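Local coordinates for hypothetical protein SO2946 (Shewanella oneidensis, PDB 2A5Z) that is of unknown function but binds magnesium and has a jelly-roll fold with a carbohydrate-binding module, consistent with a role in recognising sugars, at residues S116-F130 against L179-T193. Sequence-based numbering, arbitrary orientation.
Sequences SELEVTVYFKTPSAF and LSTSTWYICKFKMLT
CB of Y185 sits over one face of the F124 ring, offset toward the rim, 3.9 Å from the centroid. The edge of the same ring meets CB of C187. CG of F124 lies between its backbone N and carbonyl carbon (chi1 67°), which turns the ring across toward the neighbouring strand. V120, V122 and F189 lie on the same face of the sheet as F124, and I155 and L201 close over F124. On the sheet face that carries K125, W184, Y123 and I186 there is a second tight spot. There K125 lays CB over the centre of the six-membered ring of W184, 3.5 Å from its centroid. The extended chain of K125 runs on along the indole, with CD 3.4 Å from NE1 of W184. E84 accepts a hydrogen bond from NE1 of W184 and forms a salt bridge with NZ of K125, and H87 stacks on the indole. W184 also touches D247, a magnesium ligand. The strands 119-125 and 184-191 are antiparallel neighbours (169°) in the middle of a six-stranded sheet of the jelly roll. Six backbone hydrogen bonds join the pairs V120–F189, V122–C187 and F124–Y185. Next to W184, I186 sets CG2 over the centre of the Y123 ring. The second subunit packs on both residues. Beyond the strand end, T126 OG1 donates to S180 O and accepts from T183 N; one hydroxyl thus serves two backbone groups of the loop 180-183. Toward the other end, the partly exposed side chains E117, E119, K188 and K190 make a looser, polar side. E119 spreads its carboxylate between two lysines: OE1 is 3.6 Å from K190 NZ and OE2 is 3.6 Å from K188 NZ, both long salt bridges. K190 bends at chi2 (57°), and its NZ donates a shorter bond to E117 O (2.8 Å). K188 NZ has its stronger partner in V262 O of the second subunit. A water bridges E117 OE2 and M191 O.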
# COMPACT_ATOMS: atom_id res chain seq x y z
N SER C 116 25.15 -1.97 1.86
CA SER C 116 23.96 -1.20 2.25
C SER C 116 23.86 -1.01 3.77
O SER C 116 23.15 -0.11 4.24
CB SER C 116 22.68 -1.88 1.74
OG SER C 116 22.41 -3.08 2.45
N GLU C 117 24.55 -1.87 4.52
CA GLU C 117 24.56 -1.84 6.00
C GLU C 117 23.14 -1.71 6.55
O GLU C 117 22.86 -0.88 7.42
CB GLU C 117 25.43 -0.70 6.53
CG GLU C 117 26.87 -0.76 6.06
CD GLU C 117 27.73 0.31 6.71
OE1 GLU C 117 28.19 1.23 5.99
OE2 GLU C 117 27.95 0.24 7.93
N LEU C 118 22.26 -2.56 6.03
CA LEU C 118 20.87 -2.63 6.45
C LEU C 118 20.75 -2.76 7.97
O LEU C 118 21.49 -3.52 8.61
CB LEU C 118 20.17 -3.81 5.76
CG LEU C 118 18.74 -4.18 6.18
CD1 LEU C 118 17.72 -3.18 5.64
CD2 LEU C 118 18.37 -5.58 5.72
N GLU C 119 19.82 -1.99 8.52
CA GLU C 119 19.47 -2.06 9.92
C GLU C 119 17.99 -2.43 10.03
O GLU C 119 17.14 -1.79 9.41
CB GLU C 119 19.71 -0.69 10.56
CG GLU C 119 19.86 -0.71 12.04
CD GLU C 119 20.38 0.61 12.56
OE1 GLU C 119 21.47 1.04 12.12
OE2 GLU C 119 19.68 1.24 13.38
N VAL C 120 17.70 -3.48 10.78
CA VAL C 120 16.32 -3.90 10.99
C VAL C 120 16.00 -3.84 12.49
O VAL C 120 16.72 -4.41 13.30
CB VAL C 120 16.05 -5.33 10.45
CG1 VAL C 120 14.58 -5.75 10.70
CG2 VAL C 120 16.41 -5.42 8.97
N THR C 121 14.93 -3.12 12.84
CA THR C 121 14.50 -3.01 14.22
C THR C 121 13.10 -3.60 14.39
O THR C 121 12.21 -3.30 13.60
CB THR C 121 14.54 -1.55 14.71
OG1 THR C 121 15.82 -0.98 14.41
CG2 THR C 121 14.31 -1.48 16.22
N VAL C 122 12.92 -4.44 15.41
CA VAL C 122 11.66 -5.15 15.66
C VAL C 122 11.21 -4.98 17.11
O VAL C 122 11.98 -5.25 18.04
CB VAL C 122 11.77 -6.68 15.36
CG1 VAL C 122 10.43 -7.37 15.63
CG2 VAL C 122 12.19 -6.94 13.92
N TYR C 123 9.98 -4.53 17.29
CA TYR C 123 9.36 -4.44 18.60
C TYR C 123 8.41 -5.62 18.72
O TYR C 123 7.45 -5.74 17.94
CB TYR C 123 8.60 -3.12 18.75
CG TYR C 123 9.49 -1.89 18.69
CD1 TYR C 123 9.72 -1.11 19.83
CD2 TYR C 123 10.10 -1.51 17.50
CE1 TYR C 123 10.53 0.04 19.77
CE2 TYR C 123 10.93 -0.38 17.43
CZ TYR C 123 11.14 0.38 18.57
OH TYR C 123 11.96 1.49 18.50
N PHE C 124 8.68 -6.49 19.69
CA PHE C 124 7.98 -7.77 19.79
C PHE C 124 7.70 -8.18 21.22
O PHE C 124 8.42 -7.78 22.15
CB PHE C 124 8.75 -8.88 19.05
CG PHE C 124 10.07 -9.25 19.69
CD1 PHE C 124 10.15 -10.30 20.60
CD2 PHE C 124 11.24 -8.57 19.35
CE1 PHE C 124 11.36 -10.65 21.18
CE2 PHE C 124 12.46 -8.91 19.94
CZ PHE C 124 12.52 -9.96 20.85
N LYS C 125 6.65 -8.98 21.40
CA LYS C 125 6.24 -9.45 22.72
C LYS C 125 6.31 -10.96 22.78
O LYS C 125 5.74 -11.66 21.93
CB LYS C 125 4.82 -8.97 23.05
CG LYS C 125 4.39 -9.24 24.51
CD LYS C 125 3.00 -8.73 24.82
CE LYS C 125 2.70 -8.88 26.32
NZ LYS C 125 1.32 -8.49 26.70
N THR C 126 6.98 -11.47 23.81
CA THR C 126 7.00 -12.91 24.05
C THR C 126 5.59 -13.42 24.38
O THR C 126 4.77 -12.67 24.93
CB THR C 126 8.01 -13.28 25.15
OG1 THR C 126 7.80 -12.47 26.31
CG2 THR C 126 9.43 -13.09 24.64
N PRO C 127 5.29 -14.68 24.01
CA PRO C 127 3.99 -15.28 24.34
C PRO C 127 3.79 -15.43 25.85
O PRO C 127 4.76 -15.29 26.61
CB PRO C 127 4.05 -16.65 23.65
CG PRO C 127 5.49 -16.95 23.47
CD PRO C 127 6.16 -15.62 23.28
N SER C 128 2.57 -15.72 26.29
CA SER C 128 2.28 -15.88 27.71
C SER C 128 2.78 -17.21 28.31
O SER C 128 2.83 -17.38 29.54
CB SER C 128 0.79 -15.68 27.98
OG SER C 128 0.03 -16.68 27.33
N ALA C 129 3.12 -18.15 27.43
CA ALA C 129 3.80 -19.40 27.81
C ALA C 129 4.83 -19.72 26.75
O ALA C 129 4.52 -19.66 25.54
CB ALA C 129 2.80 -20.56 27.94
N PHE C 130 6.05 -20.03 27.17
CA PHE C 130 7.05 -20.58 26.26
C PHE C 130 6.73 -22.05 25.95
O PHE C 130 6.05 -22.73 26.71
CB PHE C 130 8.47 -20.43 26.82
CG PHE C 130 8.94 -19.00 26.92
CD1 PHE C 130 8.93 -18.17 25.80
CD2 PHE C 130 9.40 -18.48 28.13
CE1 PHE C 130 9.37 -16.84 25.89
CE2 PHE C 130 9.83 -17.16 28.23
CZ PHE C 130 9.82 -16.34 27.12
N LEU C 179 14.63 -15.27 28.40
CA LEU C 179 13.58 -14.25 28.33
C LEU C 179 12.46 -14.52 29.32
O LEU C 179 12.39 -15.61 29.90
CB LEU C 179 13.00 -14.19 26.91
CG LEU C 179 13.96 -14.02 25.73
CD1 LEU C 179 13.23 -14.36 24.45
CD2 LEU C 179 14.55 -12.60 25.68
N SER C 180 11.59 -13.54 29.51
CA SER C 180 10.40 -13.70 30.32
C SER C 180 9.17 -13.74 29.42
O SER C 180 9.16 -13.12 28.36
CB SER C 180 10.28 -12.55 31.33
OG SER C 180 11.29 -12.63 32.33
N THR C 181 8.14 -14.47 29.85
CA THR C 181 6.85 -14.51 29.14
C THR C 181 6.15 -13.15 29.21
O THR C 181 6.45 -12.34 30.08
CB THR C 181 5.90 -15.61 29.68
OG1 THR C 181 5.72 -15.44 31.10
CG2 THR C 181 6.45 -17.00 29.39
N SER C 182 5.23 -12.92 28.28
CA SER C 182 4.42 -11.68 28.22
C SER C 182 5.23 -10.40 28.47
O SER C 182 4.84 -9.54 29.28
CB SER C 182 3.26 -11.78 29.20
OG SER C 182 2.46 -12.90 28.88
N THR C 183 6.34 -10.27 27.76
CA THR C 183 7.24 -9.12 27.94
C THR C 183 7.59 -8.51 26.59
O THR C 183 7.83 -9.24 25.62
CB THR C 183 8.53 -9.54 28.68
OG1 THR C 183 8.17 -10.07 29.96
CG2 THR C 183 9.49 -8.35 28.88
N TRP C 184 7.63 -7.18 26.55
CA TRP C 184 8.01 -6.45 25.35
C TRP C 184 9.51 -6.25 25.26
O TRP C 184 10.15 -5.85 26.24
CB TRP C 184 7.30 -5.09 25.32
CG TRP C 184 5.88 -5.21 24.95
CD1 TRP C 184 4.80 -5.20 25.80
CD2 TRP C 184 5.35 -5.38 23.63
NE1 TRP C 184 3.63 -5.35 25.08
CE2 TRP C 184 3.94 -5.46 23.75
CE3 TRP C 184 5.93 -5.46 22.36
CZ2 TRP C 184 3.11 -5.63 22.64
CZ3 TRP C 184 5.10 -5.63 21.25
CH2 TRP C 184 3.70 -5.71 21.40
N TYR C 185 10.06 -6.55 24.08
CA TYR C 185 11.51 -6.49 23.82
C TYR C 185 11.73 -5.72 22.52
O TYR C 185 10.82 -5.59 21.70
CB TYR C 185 12.10 -7.90 23.68
CG TYR C 185 12.16 -8.71 24.95
CD1 TYR C 185 13.14 -8.47 25.91
CD2 TYR C 185 11.23 -9.72 25.20
CE1 TYR C 185 13.19 -9.20 27.09
CE2 TYR C 185 11.27 -10.47 26.38
CZ TYR C 185 12.26 -10.20 27.32
OH TYR C 185 12.32 -10.93 28.48
N ILE C 186 12.95 -5.21 22.34
CA ILE C 186 13.34 -4.60 21.07
C ILE C 186 14.60 -5.33 20.58
O ILE C 186 15.47 -5.66 21.39
CB ILE C 186 13.61 -3.06 21.21
CG1 ILE C 186 12.47 -2.38 21.97
CG2 ILE C 186 13.83 -2.40 19.82
CD1 ILE C 186 12.78 -0.97 22.46
N CYS C 187 14.67 -5.63 19.29
CA CYS C 187 15.88 -6.18 18.70
C CYS C 187 16.30 -5.37 17.48
O CYS C 187 15.48 -5.09 16.59
CB CYS C 187 15.72 -7.66 18.33
SG CYS C 187 17.15 -8.35 17.43
N LYS C 188 17.58 -5.00 17.45
CA LYS C 188 18.19 -4.42 16.27
C LYS C 188 19.17 -5.41 15.64
O LYS C 188 20.04 -5.97 16.32
CB LYS C 188 18.87 -3.09 16.61
CG LYS C 188 19.51 -2.39 15.41
CD LYS C 188 19.61 -0.88 15.64
CE LYS C 188 20.45 -0.53 16.86
NZ LYS C 188 20.87 0.89 16.78
N PHE C 189 19.00 -5.64 14.35
CA PHE C 189 19.90 -6.46 13.56
C PHE C 189 20.69 -5.49 12.66
O PHE C 189 20.10 -4.62 12.02
CB PHE C 189 19.09 -7.50 12.76
CG PHE C 189 19.91 -8.29 11.76
CD1 PHE C 189 20.25 -9.61 12.02
CD2 PHE C 189 20.32 -7.71 10.55
CE1 PHE C 189 20.99 -10.35 11.09
CE2 PHE C 189 21.07 -8.43 9.63
CZ PHE C 189 21.41 -9.75 9.89
N LYS C 190 22.01 -5.61 12.65
CA LYS C 190 22.85 -4.69 11.88
C LYS C 190 23.76 -5.44 10.91
O LYS C 190 24.59 -6.24 11.32
CB LYS C 190 23.66 -3.78 12.82
CG LYS C 190 24.57 -2.74 12.14
CD LYS C 190 23.81 -1.81 11.20
CE LYS C 190 24.59 -0.54 10.92
NZ LYS C 190 24.02 0.11 9.72
N MSE C 191 23.57 -5.19 9.62
CA MSE C 191 24.39 -5.77 8.55
C MSE C 191 25.73 -5.03 8.51
O MSE C 191 25.77 -3.81 8.44
CB MSE C 191 23.66 -5.63 7.21
CG MSE C 191 24.36 -6.18 5.96
SE MSE C 191 23.34 -6.05 4.45
CE MSE C 191 21.99 -7.18 4.82
N LEU C 192 26.82 -5.79 8.57
CA LEU C 192 28.15 -5.21 8.56
C LEU C 192 28.69 -5.26 7.13
O LEU C 192 28.19 -6.03 6.30
CB LEU C 192 29.07 -5.93 9.56
CG LEU C 192 28.56 -6.03 11.01
CD1 LEU C 192 29.52 -6.84 11.89
CD2 LEU C 192 28.30 -4.68 11.66
N THR C 193 29.68 -4.42 6.84
CA THR C 193 30.20 -4.25 5.46
C THR C 193 30.86 -5.50 4.86
O THR C 193 31.07 -5.56 3.64
CB THR C 193 31.18 -3.04 5.34
OG1 THR C 193 32.19 -3.13 6.35
CG2 THR C 193 30.44 -1.72 5.49
O HOH W 1 27.38 -1.77 9.50
O HOH W 2 0.78 -11.75 27.01